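Local coordinates for C-C motif chemokine 1 (Homo sapiens, PDB 4OIJ), which attracts monocytes but not neutrophils as a secreted CC chemokine that binds the receptor CCR8, at residues A[40-45]-A[56-61]; A[20-25]-A[64-69]. All coordinates share one frame; numbering follows the deposited sequence.

Interaction 1 (A[40-45]-A[56-61]); sequences LIFKLK and VGWVQR. With SO4 (sulfate ion), chain F; SO4 (sulfate ion), chain K; SO4 (sulfate ion), chain M.
Phe42 and Leu40, on the middle strand of the chemokine sheet, meet Val59 and Trp58 on the helix that lies across it. Val59 CG1 reaches both strand residues: Leu40 CD2 lies 3.7 Å from it as the two side chains run antiparallel, and Phe42 CZ approaches it equally closely. The valine gains this position by setting CG1 anti to its backbone N (chi1 178°). Its other methyl, CG2, sits 3.4 Å above the centre of the Trp58 ring. Phe42 also brings its edge to the helix backbone, Val59 O lying in the ring plane 3.7 Å from CZ. With CG between its backbone N and carbonyl carbon (chi1 67°), Trp58 brings the end of its indole nearer the strand, where CZ3 approaches Phe42 CE2 obliquely at 3.8 Å. Sulfate ions, probably from the crystallisation liquor, collect on the outer side of the helix. Trp58 N donates to O2 of the chain F sulfate (2.9 Å), and Arg61 NH1 and NH2 share its O1. With no hydrogen bond between strand and helix, apolar side chains carry the contact, with one carbonyl at the Phe42 edge, while backbone N-H groups and Arg61 bind anions on the far side.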
ATOM      1  N   LEU A  40     -10.598   6.040  -3.958  1.00 30.61           N
ATOM      2  CA  LEU A  40     -10.071   6.921  -2.916  1.00 31.80           C
ATOM      3  C   LEU A  40      -9.810   6.028  -1.698  1.00 30.29           C
ATOM      4  O   LEU A  40     -10.647   5.163  -1.395  1.00 31.75           O
ATOM      5  CB  LEU A  40     -11.219   7.899  -2.521  1.00 35.88           C
ATOM      6  CG  LEU A  40     -10.867   9.342  -2.260  1.00 45.23           C
ATOM      7  CD1 LEU A  40     -10.882  10.136  -3.553  1.00 49.77           C
ATOM      8  CD2 LEU A  40     -11.860   9.966  -1.323  1.00 49.17           C
ATOM      9  N   ILE A  41      -8.719   6.249  -0.965  1.00 20.26           N
ATOM     10  CA  ILE A  41      -8.516   5.491   0.266  1.00 17.75           C
ATOM     11  C   ILE A  41      -8.833   6.414   1.466  1.00 25.00           C
ATOM     12  O   ILE A  41      -8.293   7.521   1.550  1.00 28.33           O
ATOM     13  CB  ILE A  41      -7.078   4.927   0.364  1.00 18.82           C
ATOM     14  CG1 ILE A  41      -6.706   4.101  -0.891  1.00 16.73           C
ATOM     15  CG2 ILE A  41      -6.854   4.135   1.679  1.00 17.62           C
ATOM     16  CD1 ILE A  41      -5.113   4.141  -1.156  1.00 11.03           C
ATOM     17  N   PHE A  42      -9.702   5.965   2.381  1.00 19.35           N
ATOM     18  CA  PHE A  42      -9.930   6.684   3.610  1.00 21.62           C
ATOM     19  C   PHE A  42      -9.139   5.962   4.699  1.00 28.19           C
ATOM     20  O   PHE A  42      -9.242   4.735   4.828  1.00 27.84           O
ATOM     21  CB  PHE A  42     -11.416   6.687   3.993  1.00 23.31           C
ATOM     22  CG  PHE A  42     -12.305   7.503   3.094  1.00 24.74           C
ATOM     23  CD1 PHE A  42     -12.110   8.879   2.959  1.00 30.62           C
ATOM     24  CD2 PHE A  42     -13.410   6.924   2.470  1.00 24.91           C
ATOM     25  CE1 PHE A  42     -12.980   9.651   2.182  1.00 33.69           C
ATOM     26  CE2 PHE A  42     -14.286   7.699   1.706  1.00 29.79           C
ATOM     27  CZ  PHE A  42     -14.060   9.054   1.555  1.00 31.21           C
ATOM     28  N   LYS A  43      -8.372   6.715   5.490  1.00 29.36           N
ATOM     29  CA  LYS A  43      -7.637   6.162   6.628  1.00 32.29           C
ATOM     30  C   LYS A  43      -8.576   6.243   7.788  1.00 38.78           C
ATOM     31  O   LYS A  43      -9.116   7.310   8.051  1.00 40.74           O
ATOM     32  CB  LYS A  43      -6.353   6.959   6.919  1.00 38.36           C
ATOM     33  CG  LYS A  43      -5.500   6.345   8.035  1.00 54.87           C
ATOM     34  CD  LYS A  43      -4.325   7.221   8.482  1.00 54.47           C
ATOM     35  CE  LYS A  43      -3.335   6.411   9.287  1.00 65.37           C
ATOM     36  NZ  LYS A  43      -3.916   5.922  10.566  1.00 88.37           N
ATOM     37  N   LEU A  44      -8.855   5.113   8.424  1.00 38.22           N
ATOM     38  CA  LEU A  44      -9.769   5.076   9.563  1.00 42.80           C
ATOM     39  C   LEU A  44      -8.957   5.059  10.873  1.00 56.96           C
ATOM     40  O   LEU A  44      -7.724   5.178  10.850  1.00 57.20           O
ATOM     41  CB  LEU A  44     -10.732   3.867   9.461  1.00 41.91           C
ATOM     42  CG  LEU A  44     -11.573   3.711   8.161  1.00 41.74           C
ATOM     43  CD1 LEU A  44     -12.274   2.369   8.109  1.00 40.72           C
ATOM     44  CD2 LEU A  44     -12.602   4.806   8.020  1.00 43.89           C
ATOM     45  N   LYS A  45      -9.638   4.955  12.015  1.00 62.09           N
ATOM     46  CA  LYS A  45      -8.972   4.944  13.321  1.00 69.40           C
ATOM     47  C   LYS A  45      -8.160   3.657  13.532  1.00 78.23           C
ATOM     48  O   LYS A  45      -8.333   2.682  12.784  1.00 73.61           O
ATOM     49  CB  LYS A  45      -9.983   5.193  14.445  1.00 75.95           C
ATOM     50  CG  LYS A  45     -10.900   6.401  14.197  1.00 85.76           C
ATOM     51  CD  LYS A  45     -10.163   7.746  14.120  1.00 90.65           C
ATOM     52  CE  LYS A  45     -11.003   8.846  13.508  1.00 85.26           C
ATOM     53  NZ  LYS A  45     -11.925   9.475  14.496  1.00 77.58           N
ATOM     54  N   VAL A  56     -19.166   7.892  -6.378  1.00 48.20           N
ATOM     55  CA  VAL A  56     -20.290   7.738  -5.444  1.00 47.19           C
ATOM     56  C   VAL A  56     -20.388   9.017  -4.585  1.00 52.12           C
ATOM     57  O   VAL A  56     -19.387   9.460  -4.027  1.00 48.18           O
ATOM     58  CB  VAL A  56     -20.119   6.461  -4.577  1.00 45.13           C
ATOM     59  CG1 VAL A  56     -21.335   6.234  -3.686  1.00 45.73           C
ATOM     60  CG2 VAL A  56     -19.852   5.234  -5.438  1.00 43.42           C
ATOM     61  N   GLY A  57     -21.591   9.592  -4.529  1.00 53.80           N
ATOM     62  CA  GLY A  57     -21.938  10.830  -3.829  1.00 56.26           C
ATOM     63  C   GLY A  57     -21.298  11.103  -2.484  1.00 56.82           C
ATOM     64  O   GLY A  57     -20.624  12.120  -2.338  1.00 58.91           O
ATOM     65  N   TRP A  58     -21.517  10.215  -1.487  1.00 49.40           N
ATOM     66  CA  TRP A  58     -21.018  10.367  -0.109  1.00 46.57           C
ATOM     67  C   TRP A  58     -19.500  10.470   0.015  1.00 49.04           C
ATOM     68  O   TRP A  58     -19.004  11.219   0.861  1.00 49.85           O
ATOM     69  CB  TRP A  58     -21.581   9.279   0.824  1.00 42.20           C
ATOM     70  CG  TRP A  58     -21.120   7.866   0.547  1.00 38.39           C
ATOM     71  CD1 TRP A  58     -21.791   6.911  -0.165  1.00 41.24           C
ATOM     72  CD2 TRP A  58     -19.936   7.221   1.070  1.00 33.70           C
ATOM     73  NE1 TRP A  58     -21.073   5.732  -0.174  1.00 36.89           N
ATOM     74  CE2 TRP A  58     -19.943   5.887   0.598  1.00 34.63           C
ATOM     75  CE3 TRP A  58     -18.895   7.631   1.935  1.00 33.35           C
ATOM     76  CZ2 TRP A  58     -18.949   4.961   0.955  1.00 29.75           C
ATOM     77  CZ3 TRP A  58     -17.903   6.719   2.277  1.00 30.60           C
ATOM     78  CH2 TRP A  58     -17.924   5.408   1.773  1.00 29.19           C
ATOM     79  N   VAL A  59     -18.771   9.708  -0.829  1.00 41.36           N
ATOM     80  CA  VAL A  59     -17.314   9.675  -0.876  1.00 37.76           C
ATOM     81  C   VAL A  59     -16.758  11.072  -1.210  1.00 44.55           C
ATOM     82  O   VAL A  59     -15.796  11.510  -0.582  1.00 43.02           O
ATOM     83  CB  VAL A  59     -16.813   8.598  -1.865  1.00 37.07           C
ATOM     84  CG1 VAL A  59     -15.285   8.589  -1.954  1.00 33.48           C
ATOM     85  CG2 VAL A  59     -17.352   7.223  -1.488  1.00 34.06           C
ATOM     86  N   GLN A  60     -17.380  11.743  -2.200  1.00 44.81           N
ATOM     87  CA  GLN A  60     -17.034  13.082  -2.686  1.00 48.83           C
ATOM     88  C   GLN A  60     -17.213  14.128  -1.588  1.00 53.62           C
ATOM     89  O   GLN A  60     -16.328  14.964  -1.396  1.00 54.90           O
ATOM     90  CB  GLN A  60     -17.900  13.450  -3.908  1.00 55.10           C
ATOM     91  CG  GLN A  60     -17.622  12.613  -5.153  1.00 58.30           C
ATOM     92  CD  GLN A  60     -18.583  12.876  -6.295  1.00 75.53           C
ATOM     93  OE1 GLN A  60     -19.788  13.124  -6.108  1.00 71.60           O
ATOM     94  NE2 GLN A  60     -18.073  12.778  -7.515  1.00 64.67           N
ATOM     95  N   ARG A  61     -18.358  14.073  -0.875  1.00 50.29           N
ATOM     96  CA  ARG A  61     -18.683  14.994   0.217  1.00 53.86           C
ATOM     97  C   ARG A  61     -17.779  14.777   1.429  1.00 55.50           C
ATOM     98  O   ARG A  61     -17.428  15.745   2.091  1.00 58.61           O
ATOM     99  CB  ARG A  61     -20.170  14.920   0.611  1.00 54.79           C
ATOM    100  CG  ARG A  61     -21.122  14.996  -0.586  1.00 54.68           C
ATOM    101  CD  ARG A  61     -22.556  15.201  -0.194  1.00 59.99           C
ATOM    102  NE  ARG A  61     -23.135  14.092   0.568  1.00 58.74           N
ATOM    103  CZ  ARG A  61     -23.703  13.016   0.035  1.00 71.42           C
ATOM    104  NH1 ARG A  61     -23.725  12.849  -1.283  1.00 51.83           N
ATOM    105  NH2 ARG A  61     -24.260  12.098   0.815  1.00 58.57           N
TER
HETATM  106  S   SO4 F 102     -25.133   9.123  -1.277  1.00 72.52           S
HETATM  107  O1  SO4 F 102     -25.314  10.581  -1.258  1.00 76.71           O
HETATM  108  O2  SO4 F 102     -23.991   8.781  -2.133  1.00 75.54           O
HETATM  109  O3  SO4 F 102     -24.945   8.610   0.106  1.00 77.62           O
HETATM  110  O4  SO4 F 102     -26.373   8.497  -1.825  1.00 79.11           O
HETATM  111  S   SO4 K 107     -24.255   8.955  -6.418  1.00107.25           S
HETATM  112  O1  SO4 K 107     -25.339   8.715  -7.392  1.00112.11           O
HETATM  113  O2  SO4 K 107     -23.252   9.854  -7.009  1.00111.59           O
HETATM  114  O3  SO4 K 107     -24.809   9.560  -5.207  1.00112.94           O
HETATM  115  O4  SO4 K 107     -23.639   7.682  -6.065  1.00112.42           O
HETATM  116  S   SO4 M 109     -23.093  13.457   4.015  1.00 56.86           S
HETATM  117  O1  SO4 M 109     -23.737  12.277   3.399  1.00 60.76           O
HETATM  118  O2  SO4 M 109     -22.584  14.331   2.962  1.00 60.07           O
HETATM  119  O3  SO4 M 109     -24.074  14.201   4.824  1.00 64.09           O
HETATM  120  O4  SO4 M 109     -21.987  13.031   4.913  1.00 61.20           O

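Interaction 2 (A[20-25]-A[64-69]); sequences IPLRAI and KMLRHC. With SO4 (sulfate ion), chain J.
Leu66, just beyond the C-terminal helix of the chemokine fold, packs against Leu22, at the start of the short 3-10 turn, and Ile25, just after it and leading into the first strand. The two leucines lie alongside with their ends pointing opposite ways, Leu22 CD1 3.9 Å from Leu66 CG. Against Ile25 the crossing is near a right angle, and Leu66 CD1 presses on Ile25 CG2 at 3.5 Å. Ile25 places that methyl anti to its backbone N, with CG1 taking the place anti to the carbonyl carbon (chi1 -49°). The second methyl of Leu66, CD2, lies 3.7 Å from Ile25 O. Met65 extends the apolar patch outward: its side chain lies roughly perpendicular to that of Leu22, and both CB and SD touch Leu22 CD2. His62 of the helix touches Leu22 and Ile25, while Tyr28 touches Leu66. Farther along, the Cys69–Cys27 disulfide fastens 64-69 to strand 25-30. On this tail a sulfate, probably from the crystallisation liquor, is gripped by Arg67 and His68. The guanidinium presents its edge to the ion, Arg67 NH2 donating to O1 at 2.7 Å, and His68 N donates to both O3 and O4, each at 3.0 Å.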
ATOM      1  N   ILE A  20     -19.486   5.200   5.192  1.00 35.60           N
ATOM      2  CA  ILE A  20     -18.630   5.232   6.374  1.00 33.92           C
ATOM      3  C   ILE A  20     -18.839   6.581   7.062  1.00 42.91           C
ATOM      4  O   ILE A  20     -18.677   7.617   6.405  1.00 42.42           O
ATOM      5  CB  ILE A  20     -17.143   5.012   6.006  1.00 32.10           C
ATOM      6  CG1 ILE A  20     -16.935   3.585   5.441  1.00 28.74           C
ATOM      7  CG2 ILE A  20     -16.220   5.299   7.207  1.00 32.25           C
ATOM      8  CD1 ILE A  20     -15.781   3.459   4.637  1.00 27.81           C
ATOM      9  N   PRO A  21     -19.150   6.602   8.382  1.00 43.20           N
ATOM     10  CA  PRO A  21     -19.301   7.885   9.072  1.00 46.99           C
ATOM     11  C   PRO A  21     -18.043   8.745   8.972  1.00 50.34           C
ATOM     12  O   PRO A  21     -16.933   8.262   9.221  1.00 49.10           O
ATOM     13  CB  PRO A  21     -19.631   7.472  10.515  1.00 52.56           C
ATOM     14  CG  PRO A  21     -20.233   6.116  10.395  1.00 55.85           C
ATOM     15  CD  PRO A  21     -19.407   5.478   9.304  1.00 46.73           C
ATOM     16  N   LEU A  22     -18.226  10.013   8.552  1.00 48.02           N
ATOM     17  CA  LEU A  22     -17.153  10.999   8.421  1.00 48.79           C
ATOM     18  C   LEU A  22     -16.277  11.074   9.685  1.00 54.12           C
ATOM     19  O   LEU A  22     -15.052  11.060   9.558  1.00 53.06           O
ATOM     20  CB  LEU A  22     -17.699  12.386   8.047  1.00 52.28           C
ATOM     21  CG  LEU A  22     -16.652  13.475   7.818  1.00 57.94           C
ATOM     22  CD1 LEU A  22     -15.810  13.194   6.546  1.00 52.37           C
ATOM     23  CD2 LEU A  22     -17.301  14.828   7.763  1.00 63.39           C
ATOM     24  N   ARG A  23     -16.897  11.051  10.882  1.00 54.68           N
ATOM     25  CA  ARG A  23     -16.198  11.084  12.192  1.00 59.63           C
ATOM     26  C   ARG A  23     -15.251   9.879  12.397  1.00 62.83           C
ATOM     27  O   ARG A  23     -14.323   9.964  13.183  1.00 64.69           O
ATOM     28  CB  ARG A  23     -17.209  11.214  13.361  1.00 62.90           C
ATOM     29  CG  ARG A  23     -18.193  10.030  13.480  1.00 71.73           C
ATOM     30  CD  ARG A  23     -19.422  10.287  14.361  1.00 83.64           C
ATOM     31  NE  ARG A  23     -20.668   9.943  13.657  1.00 88.83           N
ATOM     32  CZ  ARG A  23     -21.150   8.706  13.511  1.00 98.13           C
ATOM     33  NH1 ARG A  23     -20.508   7.669  14.039  1.00 87.01           N
ATOM     34  NH2 ARG A  23     -22.258   8.494  12.809  1.00 73.14           N
ATOM     35  N   ALA A  24     -15.487   8.769  11.674  1.00 57.61           N
ATOM     36  CA  ALA A  24     -14.679   7.547  11.743  1.00 55.42           C
ATOM     37  C   ALA A  24     -13.366   7.637  10.960  1.00 55.21           C
ATOM     38  O   ALA A  24     -12.487   6.795  11.163  1.00 55.36           O
ATOM     39  CB  ALA A  24     -15.495   6.364  11.229  1.00 52.85           C
ATOM     40  N   ILE A  25     -13.249   8.627  10.044  1.00 47.69           N
ATOM     41  CA  ILE A  25     -12.110   8.796   9.120  1.00 41.75           C
ATOM     42  C   ILE A  25     -11.141   9.856   9.618  1.00 47.71           C
ATOM     43  O   ILE A  25     -11.570  10.937  10.011  1.00 49.34           O
ATOM     44  CB  ILE A  25     -12.610   9.143   7.680  1.00 40.65           C
ATOM     45  CG1 ILE A  25     -13.734   8.187   7.189  1.00 37.88           C
ATOM     46  CG2 ILE A  25     -11.456   9.195   6.678  1.00 39.61           C
ATOM     47  CD1 ILE A  25     -14.666   8.744   6.065  1.00 32.98           C
ATOM     48  N   LYS A  64     -14.177  16.292   0.708  1.00 55.52           N
ATOM     49  CA  LYS A  64     -14.145  17.749   0.882  1.00 62.04           C
ATOM     50  C   LYS A  64     -13.962  18.170   2.344  1.00 65.75           C
ATOM     51  O   LYS A  64     -13.446  19.251   2.599  1.00 70.33           O
ATOM     52  CB  LYS A  64     -15.416  18.393   0.299  1.00 69.78           C
ATOM     53  CG  LYS A  64     -15.442  18.436  -1.226  1.00 83.53           C
ATOM     54  CD  LYS A  64     -16.384  19.521  -1.747  1.00 99.51           C
ATOM     55  CE  LYS A  64     -16.131  19.849  -3.202  1.00110.38           C
ATOM     56  NZ  LYS A  64     -16.885  21.054  -3.637  1.00130.13           N
ATOM     57  N   MET A  65     -14.387  17.322   3.293  1.00 58.41           N
ATOM     58  CA  MET A  65     -14.327  17.595   4.730  1.00 60.60           C
ATOM     59  C   MET A  65     -13.129  16.959   5.454  1.00 58.79           C
ATOM     60  O   MET A  65     -13.080  16.962   6.687  1.00 58.78           O
ATOM     61  CB  MET A  65     -15.665  17.229   5.386  1.00 63.58           C
ATOM     62  CG  MET A  65     -16.827  17.998   4.800  1.00 73.34           C
ATOM     63  SD  MET A  65     -18.350  17.646   5.668  1.00 80.34           S
ATOM     64  CE  MET A  65     -19.491  17.447   4.259  1.00 76.66           C
ATOM     65  N   LEU A  66     -12.158  16.433   4.677  1.00 50.58           N
ATOM     66  CA  LEU A  66     -10.941  15.810   5.189  1.00 48.02           C
ATOM     67  C   LEU A  66      -9.686  16.406   4.559  1.00 53.57           C
ATOM     68  O   LEU A  66      -9.755  17.019   3.493  1.00 55.81           O
ATOM     69  CB  LEU A  66     -10.940  14.297   4.911  1.00 40.87           C
ATOM     70  CG  LEU A  66     -11.991  13.452   5.615  1.00 43.10           C
ATOM     71  CD1 LEU A  66     -12.228  12.109   4.828  1.00 35.74           C
ATOM     72  CD2 LEU A  66     -11.663  13.281   7.121  1.00 42.52           C
ATOM     73  N   ARG A  67      -8.538  16.179   5.200  1.00 49.74           N
ATOM     74  CA  ARG A  67      -7.219  16.550   4.668  1.00 52.43           C
ATOM     75  C   ARG A  67      -6.517  15.278   4.108  1.00 52.74           C
ATOM     76  O   ARG A  67      -6.934  14.166   4.439  1.00 45.00           O
ATOM     77  CB  ARG A  67      -6.366  17.215   5.755  1.00 55.56           C
ATOM     78  CG  ARG A  67      -7.057  18.439   6.384  1.00 65.59           C
ATOM     79  CD  ARG A  67      -6.102  19.561   6.664  1.00 70.01           C
ATOM     80  NE  ARG A  67      -6.801  20.807   6.982  1.00 91.60           N
ATOM     81  CZ  ARG A  67      -6.999  21.803   6.121  1.00106.08           C
ATOM     82  NH1 ARG A  67      -7.629  22.904   6.506  1.00 86.63           N
ATOM     83  NH2 ARG A  67      -6.580  21.698   4.866  1.00 96.51           N
ATOM     84  N   HIS A  68      -5.475  15.450   3.248  1.00 54.30           N
ATOM     85  CA  HIS A  68      -4.668  14.357   2.678  1.00 50.36           C
ATOM     86  C   HIS A  68      -3.866  13.713   3.808  1.00 52.46           C
ATOM     87  O   HIS A  68      -3.353  14.445   4.658  1.00 56.37           O
ATOM     88  CB  HIS A  68      -3.679  14.918   1.643  1.00 54.71           C
ATOM     89  CG  HIS A  68      -4.161  14.839   0.234  1.00 57.87           C
ATOM     90  ND1 HIS A  68      -3.885  13.741  -0.565  1.00 55.04           N
ATOM     91  CD2 HIS A  68      -4.885  15.732  -0.481  1.00 64.52           C
ATOM     92  CE1 HIS A  68      -4.464  13.993  -1.728  1.00 55.87           C
ATOM     93  NE2 HIS A  68      -5.077  15.178  -1.728  1.00 61.83           N
ATOM     94  N   CYS A  69      -3.751  12.362   3.834  1.00 43.51           N
ATOM     95  CA  CYS A  69      -2.984  11.658   4.879  1.00 43.28           C
ATOM     96  C   CYS A  69      -1.529  12.070   4.848  1.00 48.37           C
ATOM     97  O   CYS A  69      -0.981  12.137   3.752  1.00 45.00           O
ATOM     98  CB  CYS A  69      -3.105  10.147   4.733  1.00 39.11           C
ATOM     99  SG  CYS A  69      -4.676   9.456   5.281  1.00 41.45           S
TER
HETATM  100  S   SO4 J 106      -5.060  18.838   2.361  1.00 65.91           S
HETATM  101  O1  SO4 J 106      -5.689  19.599   3.424  1.00 71.41           O
HETATM  102  O2  SO4 J 106      -4.533  19.796   1.338  1.00 69.84           O
HETATM  103  O3  SO4 J 106      -3.960  18.053   2.985  1.00 71.06           O
HETATM  104  O4  SO4 J 106      -6.073  17.927   1.738  1.00 69.59           O

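Overall arrangement
Interaction 1 is a buried contact near the centre of the chain, fixing helix 57-64 across the three-stranded sheet. Interaction 2 is only partly buried and joins the entrance of strand 25-30 to the segment that follows the same helix, so the helix is secured both along its first turns and just past its end. Both segments of interaction 1 fall, in sequence, between those of interaction 2. Both contacts are apolar, but aromatic rings take part in the first, whereas aliphatic branches and a thioether make the second. Their borders meet where Ile25 CG2 packs beside Lys43 O and where Lys45 NZ probably hydrogen-bonds to Arg23 O.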